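Side-chain contacts in Dye type peroxidase A (Streptomyces lividans 1326, PDB 6GZW), which probably uses hydrogen peroxide at a bound haem to oxidise dyes and other substrates: residues Pro103-Pro108 against Gly218-Val223; Asp125-Ile130 against Gly356-Pro361. One frame throughout, in Å; residues are numbered along the deposited sequence.

Contact 1: Pro103-Pro108 against Gly218-Val223; sequences PVALDP and GSYVVV
Where the two ferredoxin-like halves of the dye-type peroxidase fold meet, a short 3-10 turn of the N-terminal half, residues 104-106, packs on Tyr220 near the start of strand 219-228 in the C-terminal half. The turn is held by its own backbone: Leu106 N bonds to Pro103 O and Asp107 N to Val104 O. Ala105 points its CB toward the phenol, while Pro103 and Leu106 fit around the ring's outer end and side. Ala105 makes a CH-pi contact over one face, its CB 3.5 Å from the centroid of the Tyr220 ring and 16° off the normal. The methyl is displaced toward the hydroxyl-bearing end, so Tyr220 CZ, at 3.4 Å, is the ring atom nearest Ala105 CB. Leu106 does not aim its CB at the strand; with CG anti to the carbonyl carbon (chi1 -65°) and an extended second torsion, its branch swings round to the ring edge. There Leu106 CD2 lies near the ring plane, 3.9 Å from Tyr220 CD1, and the two side chains run at about a right angle. Tyr220 CG, anti to its carbonyl carbon (chi1 -67°), directs the phenol toward the turn. Apolar neighbours complete the packing: Phe93 of helix 90-95 touches both Pro103 and Leu106, Met215 and Ala359 touch Tyr220, and Pro212 and Trp214 touch Pro103. The haem is about 13 Å from the Tyr220 side chain, so this is buried packing between the halves, clear of the cofactor. At the far end of the ring the pyrrolidine of Pro103 comes in obliquely and fits closely, with its CB 3.1 Å and its CG 3.4 Å from Tyr220 OH.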
# COMPACT_ATOMS: atom_id res chain seq x y z
N PRO A 103 -20.02 -23.55 -14.55
CA PRO A 103 -20.76 -24.06 -13.37
C PRO A 103 -22.00 -23.23 -13.08
O PRO A 103 -22.00 -22.01 -13.32
CB PRO A 103 -19.74 -23.95 -12.23
CG PRO A 103 -18.39 -23.69 -12.88
CD PRO A 103 -18.71 -22.98 -14.17
N VAL A 104 -23.06 -23.89 -12.58
CA VAL A 104 -24.29 -23.21 -12.12
C VAL A 104 -23.92 -22.20 -11.01
O VAL A 104 -24.57 -21.15 -10.86
CB VAL A 104 -25.35 -24.21 -11.58
CG1 VAL A 104 -26.51 -23.49 -10.90
CG2 VAL A 104 -25.88 -25.09 -12.70
N ALA A 105 -22.89 -22.55 -10.25
CA ALA A 105 -22.40 -21.68 -9.16
C ALA A 105 -21.97 -20.29 -9.62
O ALA A 105 -21.93 -19.37 -8.80
CB ALA A 105 -21.28 -22.33 -8.41
N LEU A 106 -21.64 -20.13 -10.89
CA LEU A 106 -21.32 -18.81 -11.44
C LEU A 106 -22.50 -17.99 -11.90
O LEU A 106 -22.30 -16.86 -12.41
CB LEU A 106 -20.29 -18.89 -12.58
CG LEU A 106 -18.90 -19.39 -12.23
CD1 LEU A 106 -18.05 -19.32 -13.48
CD2 LEU A 106 -18.24 -18.57 -11.11
N ASP A 107 -23.73 -18.49 -11.72
CA ASP A 107 -24.90 -17.69 -12.07
C ASP A 107 -24.82 -16.32 -11.37
O ASP A 107 -24.34 -16.25 -10.23
CB ASP A 107 -26.21 -18.37 -11.68
CG ASP A 107 -26.58 -19.55 -12.57
OD1 ASP A 107 -25.92 -19.79 -13.60
OD2 ASP A 107 -27.55 -20.25 -12.19
N PRO A 108 -25.26 -15.25 -12.05
CA PRO A 108 -25.04 -13.90 -11.49
C PRO A 108 -25.59 -13.73 -10.08
O PRO A 108 -26.65 -14.25 -9.76
CB PRO A 108 -25.77 -12.98 -12.47
CG PRO A 108 -26.55 -13.87 -13.39
CD PRO A 108 -25.84 -15.19 -13.40
N GLY A 218 -11.74 -27.15 -6.03
CA GLY A 218 -11.78 -25.70 -6.18
C GLY A 218 -12.69 -25.02 -5.18
O GLY A 218 -13.28 -25.66 -4.30
N SER A 219 -12.80 -23.70 -5.29
CA SER A 219 -13.71 -22.92 -4.44
C SER A 219 -14.25 -21.76 -5.25
O SER A 219 -13.65 -21.39 -6.26
CB SER A 219 -12.98 -22.43 -3.20
OG SER A 219 -13.89 -21.85 -2.27
N TYR A 220 -15.38 -21.19 -4.83
CA TYR A 220 -15.98 -20.02 -5.47
C TYR A 220 -15.63 -18.82 -4.58
O TYR A 220 -15.86 -18.84 -3.38
CB TYR A 220 -17.49 -20.17 -5.67
CG TYR A 220 -17.74 -21.25 -6.69
CD1 TYR A 220 -17.70 -20.96 -8.05
CD2 TYR A 220 -17.92 -22.56 -6.30
CE1 TYR A 220 -17.83 -21.96 -9.00
CE2 TYR A 220 -18.07 -23.57 -7.25
CZ TYR A 220 -18.02 -23.25 -8.58
OH TYR A 220 -18.16 -24.20 -9.55
N VAL A 221 -15.08 -17.78 -5.21
CA VAL A 221 -14.76 -16.52 -4.52
C VAL A 221 -15.78 -15.45 -4.91
O VAL A 221 -16.15 -15.32 -6.08
CB VAL A 221 -13.29 -16.09 -4.79
CG1 VAL A 221 -13.04 -15.74 -6.23
CG2 VAL A 221 -12.88 -14.93 -3.88
N VAL A 222 -16.25 -14.71 -3.91
CA VAL A 222 -16.99 -13.48 -4.14
C VAL A 222 -16.13 -12.36 -3.58
O VAL A 222 -15.76 -12.41 -2.40
CB VAL A 222 -18.38 -13.50 -3.47
CG1 VAL A 222 -19.06 -12.13 -3.56
CG2 VAL A 222 -19.23 -14.60 -4.11
N VAL A 223 -15.78 -11.42 -4.45
CA VAL A 223 -15.04 -10.20 -4.12
C VAL A 223 -16.06 -9.08 -4.05
O VAL A 223 -16.89 -8.94 -4.97
CB VAL A 223 -14.03 -9.88 -5.24
CG1 VAL A 223 -13.29 -8.58 -4.98
CG2 VAL A 223 -13.07 -11.04 -5.41

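Contact 2: Asp125-Ile130 against Gly356-Pro361; sequences DLWVQI and GLFAVP
Just ahead of Trp127, whose side chain lies on Phe358, Asp125 and Leu126 form a classic beta bulge opposite Phe35. Asp125 points its CB away from the second strand, and its carboxylate is held by a salt bridge to Arg95, with hydrogen bonds to Ser91 and the backbone of Leu37. Trp127 then carries the contact. Its CB sits over the middle of the Phe358 ring, 3.4 Å from the centroid and 7° off the normal, a CH-pi contact. With CG anti to the backbone N (chi1 178°), the indole extends past that ring: the five-membered ring and the phenyl are nearly parallel but slid apart, centroids 4.4 Å apart, and Trp127 CD1 is 3.5 Å from Phe358 CE2. Farther along the indole, Trp127 CZ3 meets Val360 CG2 at 4.0 Å. An alanine in place of Phe358 would probably strip the Trp127 methylene of its ring face and let the indole shift into the gap. Two residues on, the backbone N of Gln129 lies over the opposite face of the Trp127 indole. Side chains of next-but-one strands thus meet across strand 83-89 of the antiparallel sheet, where the ferredoxin-like halves of the dye-type peroxidase fold join.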
# COMPACT_ATOMS: atom_id res chain seq x y z
N ASP A 125 -13.59 -11.67 -17.27
CA ASP A 125 -13.37 -13.06 -17.69
C ASP A 125 -12.48 -13.83 -16.73
O ASP A 125 -12.74 -15.03 -16.48
CB ASP A 125 -12.75 -13.12 -19.09
CG ASP A 125 -13.67 -12.57 -20.21
OD1 ASP A 125 -14.93 -12.62 -20.08
OD2 ASP A 125 -13.09 -12.06 -21.22
N LEU A 126 -11.42 -13.18 -16.22
CA LEU A 126 -10.38 -13.83 -15.44
C LEU A 126 -10.04 -12.99 -14.22
O LEU A 126 -10.01 -11.76 -14.32
CB LEU A 126 -9.11 -14.01 -16.26
CG LEU A 126 -9.21 -14.99 -17.43
CD1 LEU A 126 -8.04 -14.78 -18.37
CD2 LEU A 126 -9.27 -16.43 -16.93
N TRP A 127 -9.75 -13.65 -13.11
CA TRP A 127 -9.35 -12.93 -11.88
C TRP A 127 -8.04 -13.49 -11.37
O TRP A 127 -7.83 -14.69 -11.40
CB TRP A 127 -10.45 -13.13 -10.86
CG TRP A 127 -10.24 -12.53 -9.49
CD1 TRP A 127 -10.34 -11.20 -9.12
CD2 TRP A 127 -9.94 -13.26 -8.30
NE1 TRP A 127 -10.14 -11.09 -7.77
CE2 TRP A 127 -9.89 -12.33 -7.24
CE3 TRP A 127 -9.74 -14.62 -8.02
CZ2 TRP A 127 -9.63 -12.71 -5.91
CZ3 TRP A 127 -9.45 -15.01 -6.69
CH2 TRP A 127 -9.43 -14.06 -5.65
N VAL A 128 -7.15 -12.60 -10.91
CA VAL A 128 -5.95 -13.03 -10.22
C VAL A 128 -5.84 -12.30 -8.90
O VAL A 128 -6.05 -11.07 -8.85
CB VAL A 128 -4.67 -12.75 -11.04
CG1 VAL A 128 -3.47 -13.39 -10.36
CG2 VAL A 128 -4.84 -13.26 -12.46
N GLN A 129 -5.52 -13.05 -7.84
CA GLN A 129 -5.24 -12.49 -6.52
C GLN A 129 -3.77 -12.66 -6.20
O GLN A 129 -3.24 -13.78 -6.19
CB GLN A 129 -6.08 -13.19 -5.45
CG GLN A 129 -5.79 -12.78 -4.00
CD GLN A 129 -6.55 -13.63 -3.02
OE1 GLN A 129 -6.29 -14.84 -2.89
NE2 GLN A 129 -7.50 -13.03 -2.34
N ILE A 130 -3.10 -11.54 -5.92
CA ILE A 130 -1.71 -11.56 -5.54
C ILE A 130 -1.59 -11.01 -4.12
O ILE A 130 -2.16 -9.96 -3.83
CB ILE A 130 -0.88 -10.71 -6.51
CG1 ILE A 130 -0.92 -11.41 -7.87
CG2 ILE A 130 0.56 -10.53 -6.01
CD1 ILE A 130 -0.52 -10.54 -8.99
N GLY A 356 -17.37 -9.26 -7.80
CA GLY A 356 -16.91 -10.28 -8.76
C GLY A 356 -17.21 -11.64 -8.15
O GLY A 356 -17.15 -11.79 -6.94
N LEU A 357 -17.58 -12.58 -9.00
CA LEU A 357 -17.81 -13.97 -8.61
C LEU A 357 -16.98 -14.84 -9.54
O LEU A 357 -17.19 -14.79 -10.76
CB LEU A 357 -19.30 -14.32 -8.73
CG LEU A 357 -19.71 -15.79 -8.73
CD1 LEU A 357 -19.25 -16.50 -7.48
CD2 LEU A 357 -21.22 -15.91 -8.91
N PHE A 358 -15.99 -15.57 -9.00
CA PHE A 358 -15.08 -16.36 -9.84
C PHE A 358 -14.97 -17.82 -9.38
O PHE A 358 -15.04 -18.11 -8.18
CB PHE A 358 -13.70 -15.69 -9.92
CG PHE A 358 -13.76 -14.23 -10.30
CD1 PHE A 358 -13.97 -13.83 -11.61
CD2 PHE A 358 -13.62 -13.25 -9.33
CE1 PHE A 358 -14.03 -12.49 -11.94
CE2 PHE A 358 -13.68 -11.90 -9.65
CZ PHE A 358 -13.88 -11.50 -10.96
N ALA A 359 -14.81 -18.71 -10.37
CA ALA A 359 -14.56 -20.12 -10.13
C ALA A 359 -13.07 -20.36 -10.06
O ALA A 359 -12.36 -20.23 -11.07
CB ALA A 359 -15.16 -20.96 -11.26
N VAL A 360 -12.58 -20.76 -8.89
CA VAL A 360 -11.16 -20.90 -8.63
C VAL A 360 -10.91 -22.41 -8.53
O VAL A 360 -11.23 -23.03 -7.51
CB VAL A 360 -10.79 -20.14 -7.35
CG1 VAL A 360 -9.39 -20.43 -6.87
CG2 VAL A 360 -10.97 -18.63 -7.56
N PRO A 361 -10.36 -23.03 -9.59
CA PRO A 361 -10.20 -24.49 -9.56
C PRO A 361 -9.16 -24.99 -8.58
O PRO A 361 -8.53 -24.21 -7.85
CB PRO A 361 -9.78 -24.80 -11.00
CG PRO A 361 -9.01 -23.58 -11.39
CD PRO A 361 -9.85 -22.47 -10.85

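Both contacts are buried and both join the N-terminal to the C-terminal half, but with different elements: contact 1 sets a loop turn against strand 219-228, whereas contact 2 pairs side chains of two strands, 126-132 and 350-360. Their C-terminal strands are neighbours in the sheet, joined by probable backbone hydrogen bonds, Ser219 N to Val360 O at 2.8 Å and Val223 N to Gly356 O at 2.9 Å. Leu106 of contact 1 also packs on Ala359. Contact 2 lies somewhat nearer the centre of the chain and relies on a methylene over a phenyl face and an indole slid alongside it; contact 1, where Ala105 stays partly exposed, combines a methyl, a proline and a leucine branch around one phenol.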